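Local atomic coordinates of putative uncharacterized protein (Thermotoga maritima, PDB entry 3CNL), a protein that binds GTP and probably hydrolyses it in support of a late step in the assembly of the 50S ribosomal subunit. Residues V22-E27 with A100-V105; T49-N54 with Q74-I79; L164-L169 with E186-I191. One frame throughout, in Å; residues are numbered along the deposited sequence.

In the fold
Contacts 1 and 2 lie in the same parallel region of the central sheet of the GTPase domain, their centres about 12 Å apart. Strands 24-30 and 48-54 are neighbours, joined by probable hydrogen bonds from Ile50 N to Val25 O (2.8 Å) and from Leu52 N to Glu27 O (2.9 Å). Contact 1 sets strand 24-30 beside strand 101-106, which leads into the P-loop; contact 2 adds the outermost strand 78-80 and includes Asn54, which touches the bound GTP analogue GNP. Contact 3 joins two helices further along the chain, its centre about 30 Å from that of contact 1; the side chain of Leu169 is about 13 Å from the nucleotide.

Contact 1 of 3, residues V22-E27 with A100-V105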
loop_
_atom_site.group_PDB
_atom_site.type_symbol
_atom_site.label_atom_id
_atom_site.label_comp_id
_atom_site.label_asym_id
_atom_site.label_seq_id
_atom_site.Cartn_x
_atom_site.Cartn_y
_atom_site.Cartn_z
ATOM N N VAL A 22 22.070 5.359 0.616
ATOM C CA VAL A 22 21.488 5.326 -0.731
ATOM C C VAL A 22 21.413 6.676 -1.383
ATOM O O VAL A 22 21.522 7.696 -0.722
ATOM C CB VAL A 22 20.070 4.685 -0.734
ATOM C CG1 VAL A 22 20.121 3.290 -0.123
ATOM C CG2 VAL A 22 19.047 5.576 -0.003
ATOM N N ASN A 23 21.206 6.670 -2.693
ATOM C CA ASN A 23 21.036 7.890 -3.462
ATOM C C ASN A 23 19.708 7.900 -4.224
ATOM O O ASN A 23 19.360 8.896 -4.847
ATOM C CB ASN A 23 22.239 8.120 -4.411
ATOM C CG ASN A 23 22.406 7.019 -5.465
ATOM O OD1 ASN A 23 21.446 6.356 -5.868
ATOM N ND2 ASN A 23 23.644 6.836 -5.927
ATOM N N THR A 24 18.988 6.777 -4.151
ATOM C CA THR A 24 17.714 6.578 -4.827
ATOM C C THR A 24 16.720 5.872 -3.880
ATOM O O THR A 24 17.110 5.007 -3.092
ATOM C CB THR A 24 17.930 5.740 -6.122
ATOM O OG1 THR A 24 18.923 6.382 -6.933
ATOM C CG2 THR A 24 16.626 5.548 -6.940
ATOM N N VAL A 25 15.445 6.251 -3.992
ATOM C CA VAL A 25 14.335 5.741 -3.183
ATOM C C VAL A 25 13.167 5.353 -4.097
ATOM O O VAL A 25 12.687 6.182 -4.885
ATOM C CB VAL A 25 13.804 6.845 -2.196
ATOM C CG1 VAL A 25 12.518 6.399 -1.495
ATOM C CG2 VAL A 25 14.858 7.180 -1.154
ATOM N N VAL A 26 12.731 4.094 -3.975
ATOM C CA VAL A 26 11.491 3.615 -4.593
ATOM C C VAL A 26 10.420 3.561 -3.497
ATOM O O VAL A 26 10.482 2.745 -2.554
ATOM C CB VAL A 26 11.678 2.237 -5.266
ATOM C CG1 VAL A 26 10.344 1.726 -5.853
ATOM C CG2 VAL A 26 12.754 2.309 -6.363
ATOM N N GLU A 27 9.477 4.488 -3.600
ATOM C CA GLU A 27 8.367 4.572 -2.666
ATOM C C GLU A 27 7.236 3.668 -3.169
ATOM O O GLU A 27 6.593 3.938 -4.192
ATOM C CB GLU A 27 7.943 6.031 -2.529
ATOM C CG GLU A 27 6.918 6.321 -1.462
ATOM C CD GLU A 27 6.437 7.762 -1.534
ATOM O OE1 GLU A 27 5.948 8.272 -0.524
ATOM O OE2 GLU A 27 6.525 8.390 -2.619
ATOM N N ALA A 100 23.075 4.185 -9.369
ATOM C CA ALA A 100 21.979 4.067 -8.394
ATOM C C ALA A 100 22.318 3.098 -7.272
ATOM O O ALA A 100 22.886 2.022 -7.495
ATOM C CB ALA A 100 20.655 3.651 -9.076
ATOM N N ARG A 101 21.990 3.522 -6.060
ATOM C CA ARG A 101 21.988 2.663 -4.887
ATOM C C ARG A 101 20.619 2.897 -4.273
ATOM O O ARG A 101 20.300 4.002 -3.879
ATOM C CB ARG A 101 23.090 3.062 -3.923
ATOM C CG ARG A 101 24.455 3.052 -4.556
ATOM C CD ARG A 101 25.410 3.929 -3.761
ATOM N NE ARG A 101 26.142 3.124 -2.796
ATOM C CZ ARG A 101 27.123 2.283 -3.124
ATOM N NH1 ARG A 101 27.507 2.122 -4.409
ATOM N NH2 ARG A 101 27.720 1.595 -2.167
ATOM N N VAL A 102 19.808 1.850 -4.230
ATOM C CA VAL A 102 18.376 2.024 -4.056
ATOM C C VAL A 102 17.874 1.493 -2.707
ATOM O O VAL A 102 18.252 0.403 -2.281
ATOM C CB VAL A 102 17.609 1.357 -5.248
ATOM C CG1 VAL A 102 16.102 1.544 -5.131
ATOM C CG2 VAL A 102 18.120 1.895 -6.607
ATOM N N LEU A 103 17.030 2.284 -2.047
ATOM C CA LEU A 103 16.219 1.803 -0.925
ATOM C C LEU A 103 14.768 1.687 -1.381
ATOM O O LEU A 103 14.185 2.623 -1.940
ATOM C CB LEU A 103 16.311 2.738 0.292
ATOM C CG LEU A 103 15.366 2.468 1.485
ATOM C CD1 LEU A 103 15.738 1.216 2.282
ATOM C CD2 LEU A 103 15.261 3.664 2.443
ATOM N N ILE A 104 14.196 0.516 -1.147
ATOM C CA ILE A 104 12.760 0.313 -1.295
ATOM C C ILE A 104 12.095 0.704 0.034
ATOM O O ILE A 104 12.460 0.166 1.081
ATOM C CB ILE A 104 12.456 -1.185 -1.598
ATOM C CG1 ILE A 104 13.189 -1.667 -2.853
ATOM C CG2 ILE A 104 10.927 -1.455 -1.717
ATOM C CD1 ILE A 104 12.978 -0.802 -4.098
ATOM N N VAL A 105 11.113 1.608 0.001
ATOM C CA VAL A 105 10.447 2.047 1.231
ATOM C C VAL A 105 8.911 2.171 1.079
ATOM O O VAL A 105 8.395 2.355 -0.026
ATOM C CB VAL A 105 11.023 3.398 1.735
ATOM C CG1 VAL A 105 10.532 4.554 0.871
ATOM C CG2 VAL A 105 10.613 3.641 3.170
#
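Asn23 OD1 is gripped by two donors that reach it from opposite faces of its amide plane: the backbone N of Arg101, 2.9 Å from Asn23 OD1, and the neighbouring hydroxyl, Thr24 OG1, 2.7 Å from Asn23 OD1. The Arg101 N-H aims almost straight at the oxygen (172° at the hydrogen) although it stands well above the amide plane. With Asn23 CG between the backbone N and the carbonyl carbon (chi1 63°), the amide is placed next to Arg101 N, within reach of OD1. ND2 of the same amide bonds to Leu99 O. Arg101 O is shared too: it accepts from Asn23 N and Thr24 N, the latter bond measuring 3.1 Å between Thr24 N and Arg101 O and being the more bent (139°).

Beyond this point strands 24-27 and 101-105 run parallel. Leu103 N gives to Thr24 O at 2.9 Å, Leu103 O takes Val26 N, and Val26 O takes Val105 N. On the face carrying Thr24, Val26, Val102 and Ile104, Val26 CG2 meets Val102 CG1 at 3.6 Å. Ile104 lies side by side with Val26 and brings CD1 to 3.5 Å from Val26 CB. Phe96 packs on Val26 and Val102 here. On the other face Val25 CG1 touches Val105 CG1 at 3.6 Å, Val22 leans on Leu103 CB, and Leu19 of helix 13-19 packs on Val25 and Leu103.

The chemistry therefore changes along the contact. At its start a side-chain amide serves the Arg101 N-H and ties the chain before strand 24-27 to the start of strand 101-105; further on, backbone bonds between two largely aliphatic layers hold strand 101-106 as it approaches the P-loop, in a strand-loop-helix arrangement characteristic of P-loop NTPases, to which this GTPase belongs.

Contact 2 of 3, residues T49-N54 with Q74-I79; sequences TIILLN and QGKRVI
Ile51 and Val78 pair at the heart of a beta-alpha-beta crossover, in which strand 48-54 leads through helix 61-73 to the parallel edge strand 78-80. Three backbone bonds join the segments: Ile51 N to Arg77 O at 2.8 Å, Ile79 N to Ile51 O, and Leu53 N to Ile79 O.

The closely packed part, formed by Ile51, Leu52, Leu53, Val78 and Ile79, is aliphatic and covered by helices on both faces of this pairing. Val78 CG2, anti to its backbone N, faces Leu53 CG at 4.0 Å and Ile51 CG2 at 4.1 Å; Phe71 of the crossover helix packs on Ile51 and Val78, Trp67 on Leu53. On the opposite face Ile79 CG1 occupies the position between backbone N and carbonyl carbon (chi1 67°), and CD1 beyond it meets Leu52 CG at 3.9 Å. Leu90 and Leu94 of helix 87-94 touch Ile79 there.

The start of the contact is more open and wetter. Gly75 ends helix 61-73 in a Schellman motif, and the exposed Lys76 touches Ile51 CD1 through its methylene CD, 4.0 Å away. A water donates to Thr49 O at 2.8 Å and, over a longer 3.3 Å, to Arg77 O, bridging the two carbonyls; Arg77 O thus accepts from the water as well as from Ile51 N.

Arg77 extends from CG to NE alongside this margin, its guanidinium bonded to Leu94 O and in a salt bridge with Glu48. Ile50 CD1 lies over one face of that guanidinium, displaced toward its rim and 3.5 Å from Arg77 NH2.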
loop_
_atom_site.group_PDB
_atom_site.type_symbol
_atom_site.label_atom_id
_atom_site.label_comp_id
_atom_site.label_asym_id
_atom_site.label_seq_id
_atom_site.Cartn_x
_atom_site.Cartn_y
_atom_site.Cartn_z
ATOM N N THR A 49 13.788 10.067 -6.179
ATOM C CA THR A 49 12.616 9.330 -5.703
ATOM C C THR A 49 11.729 8.898 -6.874
ATOM O O THR A 49 11.420 9.696 -7.757
ATOM C CB THR A 49 11.795 10.161 -4.702
ATOM O OG1 THR A 49 12.610 10.488 -3.569
ATOM C CG2 THR A 49 10.534 9.411 -4.231
ATOM N N ILE A 50 11.365 7.618 -6.872
ATOM C CA ILE A 50 10.397 7.062 -7.819
ATOM C C ILE A 50 9.130 6.676 -7.039
ATOM O O ILE A 50 9.203 5.921 -6.068
ATOM C CB ILE A 50 10.976 5.818 -8.512
ATOM C CG1 ILE A 50 12.356 6.139 -9.120
ATOM C CG2 ILE A 50 9.998 5.255 -9.572
ATOM C CD1 ILE A 50 13.039 4.939 -9.735
ATOM N N ILE A 51 7.982 7.207 -7.443
ATOM C CA ILE A 51 6.699 6.784 -6.852
ATOM C C ILE A 51 6.196 5.581 -7.633
ATOM O O ILE A 51 5.960 5.677 -8.833
ATOM C CB ILE A 51 5.651 7.909 -6.866
ATOM C CG1 ILE A 51 6.118 9.065 -5.982
ATOM C CG2 ILE A 51 4.236 7.360 -6.440
ATOM C CD1 ILE A 51 5.358 10.381 -6.176
ATOM N N LEU A 52 6.085 4.444 -6.958
ATOM C CA LEU A 52 5.621 3.236 -7.583
ATOM C C LEU A 52 4.193 2.959 -7.105
ATOM O O LEU A 52 3.944 2.822 -5.904
ATOM C CB LEU A 52 6.580 2.091 -7.235
ATOM C CG LEU A 52 6.447 0.698 -7.846
ATOM C CD1 LEU A 52 7.738 -0.077 -7.611
ATOM C CD2 LEU A 52 5.319 -0.067 -7.223
ATOM N N LEU A 53 3.251 2.914 -8.046
ATOM C CA LEU A 53 1.856 2.660 -7.694
ATOM C C LEU A 53 1.614 1.184 -7.869
ATOM O O LEU A 53 1.414 0.718 -8.987
ATOM C CB LEU A 53 0.907 3.485 -8.566
ATOM C CG LEU A 53 1.071 4.996 -8.429
ATOM C CD1 LEU A 53 0.021 5.704 -9.271
ATOM C CD2 LEU A 53 1.037 5.487 -6.941
ATOM N N ASN A 54 1.665 0.436 -6.763
ATOM C CA ASN A 54 1.664 -1.014 -6.838
ATOM C C ASN A 54 0.237 -1.599 -6.820
ATOM O O ASN A 54 -0.708 -0.882 -6.522
ATOM C CB ASN A 54 2.480 -1.564 -5.668
ATOM C CG ASN A 54 2.967 -2.944 -5.907
ATOM O OD1 ASN A 54 3.141 -3.342 -7.037
ATOM N ND2 ASN A 54 3.207 -3.695 -4.839
ATOM N N GLN A 74 2.489 17.021 -11.292
ATOM C CA GLN A 74 3.299 17.569 -10.194
ATOM C C GLN A 74 4.807 17.526 -10.489
ATOM O O GLN A 74 5.620 17.948 -9.656
ATOM C CB GLN A 74 3.021 16.828 -8.875
ATOM C CG GLN A 74 1.594 16.919 -8.362
ATOM C CD GLN A 74 1.521 16.741 -6.869
ATOM O OE1 GLN A 74 1.030 17.624 -6.156
ATOM N NE2 GLN A 74 2.022 15.601 -6.371
ATOM N N GLY A 75 5.173 17.012 -11.657
ATOM C CA GLY A 75 6.573 16.863 -12.051
ATOM C C GLY A 75 7.222 15.675 -11.359
ATOM O O GLY A 75 8.432 15.674 -11.098
ATOM N N LYS A 76 6.426 14.651 -11.058
ATOM C CA LYS A 76 6.948 13.539 -10.271
ATOM C C LYS A 76 7.278 12.312 -11.098
ATOM O O LYS A 76 6.654 12.062 -12.123
ATOM C CB LYS A 76 6.057 13.250 -9.062
ATOM C CG LYS A 76 6.390 14.243 -7.969
ATOM C CD LYS A 76 5.419 14.304 -6.827
ATOM C CE LYS A 76 5.968 15.276 -5.797
ATOM N NZ LYS A 76 5.176 15.210 -4.551
ATOM N N ARG A 77 8.314 11.590 -10.682
ATOM C CA ARG A 77 8.674 10.339 -11.335
ATOM C C ARG A 77 7.747 9.244 -10.778
ATOM O O ARG A 77 7.780 8.933 -9.590
ATOM C CB ARG A 77 10.152 10.031 -11.097
ATOM C CG ARG A 77 10.683 8.778 -11.779
ATOM C CD ARG A 77 12.210 8.819 -11.898
ATOM N NE ARG A 77 12.783 7.534 -12.338
ATOM C CZ ARG A 77 14.085 7.257 -12.313
ATOM N NH1 ARG A 77 14.946 8.162 -11.865
ATOM N NH2 ARG A 77 14.534 6.070 -12.718
ATOM N N VAL A 78 6.901 8.695 -11.643
ATOM C CA VAL A 78 5.861 7.766 -11.228
ATOM C C VAL A 78 5.740 6.629 -12.219
ATOM O O VAL A 78 5.731 6.855 -13.436
ATOM C CB VAL A 78 4.479 8.479 -11.035
ATOM C CG1 VAL A 78 3.974 9.168 -12.324
ATOM C CG2 VAL A 78 3.415 7.521 -10.481
ATOM N N ILE A 79 5.664 5.411 -11.684
ATOM C CA ILE A 79 5.403 4.219 -12.474
ATOM C C ILE A 79 4.267 3.440 -11.831
ATOM O O ILE A 79 3.913 3.702 -10.688
ATOM C CB ILE A 79 6.645 3.310 -12.589
ATOM C CG1 ILE A 79 7.011 2.698 -11.232
ATOM C CG2 ILE A 79 7.821 4.091 -13.237
ATOM C CD1 ILE A 79 7.985 1.545 -11.307
HETATM O O HOH W 1 9.072 11.285 -7.685
#

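Contact 3 of 3, residues L164-L169 with E186-I191; sequences LAAKLL and ERAFEI
Ile191 carries CG1 anti to its carbonyl carbon (chi1 -63°), and from there CD1 runs on extended until it touches Lys167 CG at 4.0 Å and Ala166 CB at 4.1 Å. Leu169 holds CG anti to its backbone N (chi1 176°), and its CD2 branch rests 3.9 Å from Ala188 CB. Between these two larger side chains the backbones come close, because alanines meet: Ala166 CB presses on Ala188 N at 3.5 Å and lies 3.7 Å from Arg187 CB, while Ala188 CB in turn faces the Ala166 carbonyl oxygen.

This is a helix-helix crossing in the helical part of the chain that follows the sheet. The segments of helices 162-170 and 182-196 cross at -64° with their axes 8.3 Å apart, and no hydrogen bond spans the two segments. Phe232 of helix 224-236 packs on both Leu169 and Ala188, adding a third helix to the apolar side.

The other margin is charged. Arg187, its chain bent about CB-CG and again about CG-CD, turns its guanidinium so that Ile191 CG1 lies over one face, offset toward the rim. Glu190 OE2 sits in the guanidinium plane, 2.7 Å from Arg187 NH1 in a salt bridge; a second bond to it, from NE, is weak. Lys167 reaches the same region with an extended chain that crosses Ile191 at about a right angle. Its NZ stands 4.9 Å from Arg187 NH2, a proximity of like charges probably eased by Asp163, whose OD1 pairs with Arg187 NH2 and whose OD2 pairs with Lys167 NZ.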
loop_
_atom_site.group_PDB
_atom_site.type_symbol
_atom_site.label_atom_id
_atom_site.label_comp_id
_atom_site.label_asym_id
_atom_site.label_seq_id
_atom_site.Cartn_x
_atom_site.Cartn_y
_atom_site.Cartn_z
ATOM N N LEU A 164 -7.865 8.836 7.036
ATOM C CA LEU A 164 -6.557 8.188 6.811
ATOM C C LEU A 164 -6.495 6.777 7.413
ATOM O O LEU A 164 -6.054 5.837 6.757
ATOM C CB LEU A 164 -5.410 9.075 7.324
ATOM C CG LEU A 164 -3.999 8.476 7.204
ATOM C CD1 LEU A 164 -3.612 8.240 5.749
ATOM C CD2 LEU A 164 -2.937 9.325 7.953
ATOM N N ALA A 165 -6.977 6.617 8.642
ATOM C CA ALA A 165 -7.043 5.289 9.262
ATOM C C ALA A 165 -7.925 4.335 8.443
ATOM O O ALA A 165 -7.551 3.184 8.213
ATOM C CB ALA A 165 -7.548 5.397 10.708
ATOM N N ALA A 166 -9.081 4.823 7.994
ATOM C CA ALA A 166 -10.024 4.016 7.236
ATOM C C ALA A 166 -9.373 3.508 5.938
ATOM O O ALA A 166 -9.472 2.337 5.620
ATOM C CB ALA A 166 -11.258 4.831 6.926
ATOM N N LYS A 167 -8.669 4.392 5.236
ATOM C CA LYS A 167 -7.997 4.056 3.965
ATOM C C LYS A 167 -6.822 3.085 4.144
ATOM O O LYS A 167 -6.648 2.125 3.362
ATOM C CB LYS A 167 -7.580 5.345 3.249
ATOM C CG LYS A 167 -8.742 6.015 2.524
ATOM C CD LYS A 167 -8.493 7.483 2.287
ATOM C CE LYS A 167 -9.608 8.047 1.404
ATOM N NZ LYS A 167 -9.516 9.536 1.303
ATOM N N LEU A 168 -6.025 3.320 5.178
ATOM C CA LEU A 168 -4.975 2.368 5.555
ATOM C C LEU A 168 -5.526 1.010 5.989
ATOM O O LEU A 168 -4.886 -0.019 5.761
ATOM C CB LEU A 168 -4.058 2.942 6.631
ATOM C CG LEU A 168 -3.193 4.150 6.261
ATOM C CD1 LEU A 168 -2.503 4.684 7.504
ATOM C CD2 LEU A 168 -2.148 3.721 5.204
ATOM N N LEU A 169 -6.685 0.995 6.635
ATOM C CA LEU A 169 -7.370 -0.272 6.896
ATOM C C LEU A 169 -7.746 -1.013 5.615
ATOM O O LEU A 169 -7.574 -2.238 5.498
ATOM C CB LEU A 169 -8.640 -0.022 7.744
ATOM C CG LEU A 169 -9.556 -1.204 8.049
ATOM C CD1 LEU A 169 -8.821 -2.201 8.912
ATOM C CD2 LEU A 169 -10.807 -0.690 8.791
ATOM N N GLU A 186 -16.821 2.302 10.196
ATOM C CA GLU A 186 -17.911 2.884 9.419
ATOM C C GLU A 186 -17.424 3.709 8.213
ATOM O O GLU A 186 -17.959 3.555 7.100
ATOM C CB GLU A 186 -18.831 3.690 10.327
ATOM C CG GLU A 186 -19.527 2.798 11.350
ATOM C CD GLU A 186 -20.319 3.553 12.395
ATOM O OE1 GLU A 186 -21.227 2.931 12.978
ATOM O OE2 GLU A 186 -20.032 4.736 12.677
ATOM N N ARG A 187 -16.414 4.559 8.427
ATOM C CA ARG A 187 -15.780 5.351 7.357
ATOM C C ARG A 187 -15.240 4.450 6.247
ATOM O O ARG A 187 -15.457 4.689 5.066
ATOM C CB ARG A 187 -14.584 6.120 7.933
ATOM C CG ARG A 187 -14.355 7.549 7.449
ATOM C CD ARG A 187 -13.929 7.784 6.026
ATOM N NE ARG A 187 -15.067 8.214 5.221
ATOM C CZ ARG A 187 -15.029 8.775 4.014
ATOM N NH1 ARG A 187 -16.173 9.051 3.407
ATOM N NH2 ARG A 187 -13.888 9.058 3.397
ATOM N N ALA A 188 -14.477 3.446 6.641
ATOM C CA ALA A 188 -13.919 2.476 5.688
ATOM C C ALA A 188 -15.019 1.790 4.892
ATOM O O ALA A 188 -14.894 1.627 3.683
ATOM C CB ALA A 188 -13.085 1.431 6.423
ATOM N N PHE A 189 -16.078 1.357 5.568
ATOM C CA PHE A 189 -17.209 0.743 4.854
ATOM C C PHE A 189 -17.858 1.756 3.890
ATOM O O PHE A 189 -18.134 1.428 2.745
ATOM C CB PHE A 189 -18.255 0.142 5.827
ATOM C CG PHE A 189 -19.412 -0.503 5.124
ATOM C CD1 PHE A 189 -19.226 -1.675 4.393
ATOM C CD2 PHE A 189 -20.673 0.077 5.148
ATOM C CE1 PHE A 189 -20.300 -2.268 3.703
ATOM C CE2 PHE A 189 -21.745 -0.507 4.468
ATOM C CZ PHE A 189 -21.557 -1.677 3.756
ATOM N N GLU A 190 -18.057 2.990 4.346
ATOM C CA GLU A 190 -18.608 4.055 3.492
ATOM C C GLU A 190 -17.782 4.236 2.202
ATOM O O GLU A 190 -18.327 4.303 1.095
ATOM C CB GLU A 190 -18.676 5.370 4.283
ATOM C CG GLU A 190 -19.250 6.552 3.526
ATOM C CD GLU A 190 -19.397 7.771 4.423
ATOM O OE1 GLU A 190 -20.550 8.149 4.717
ATOM O OE2 GLU A 190 -18.372 8.329 4.872
ATOM N N ILE A 191 -16.468 4.297 2.355
ATOM C CA ILE A 191 -15.557 4.427 1.213
ATOM C C ILE A 191 -15.692 3.232 0.293
ATOM O O ILE A 191 -15.840 3.396 -0.927
ATOM C CB ILE A 191 -14.079 4.604 1.658
ATOM C CG1 ILE A 191 -13.904 5.900 2.443
ATOM C CG2 ILE A 191 -13.114 4.583 0.431
ATOM C CD1 ILE A 191 -12.622 5.917 3.266
#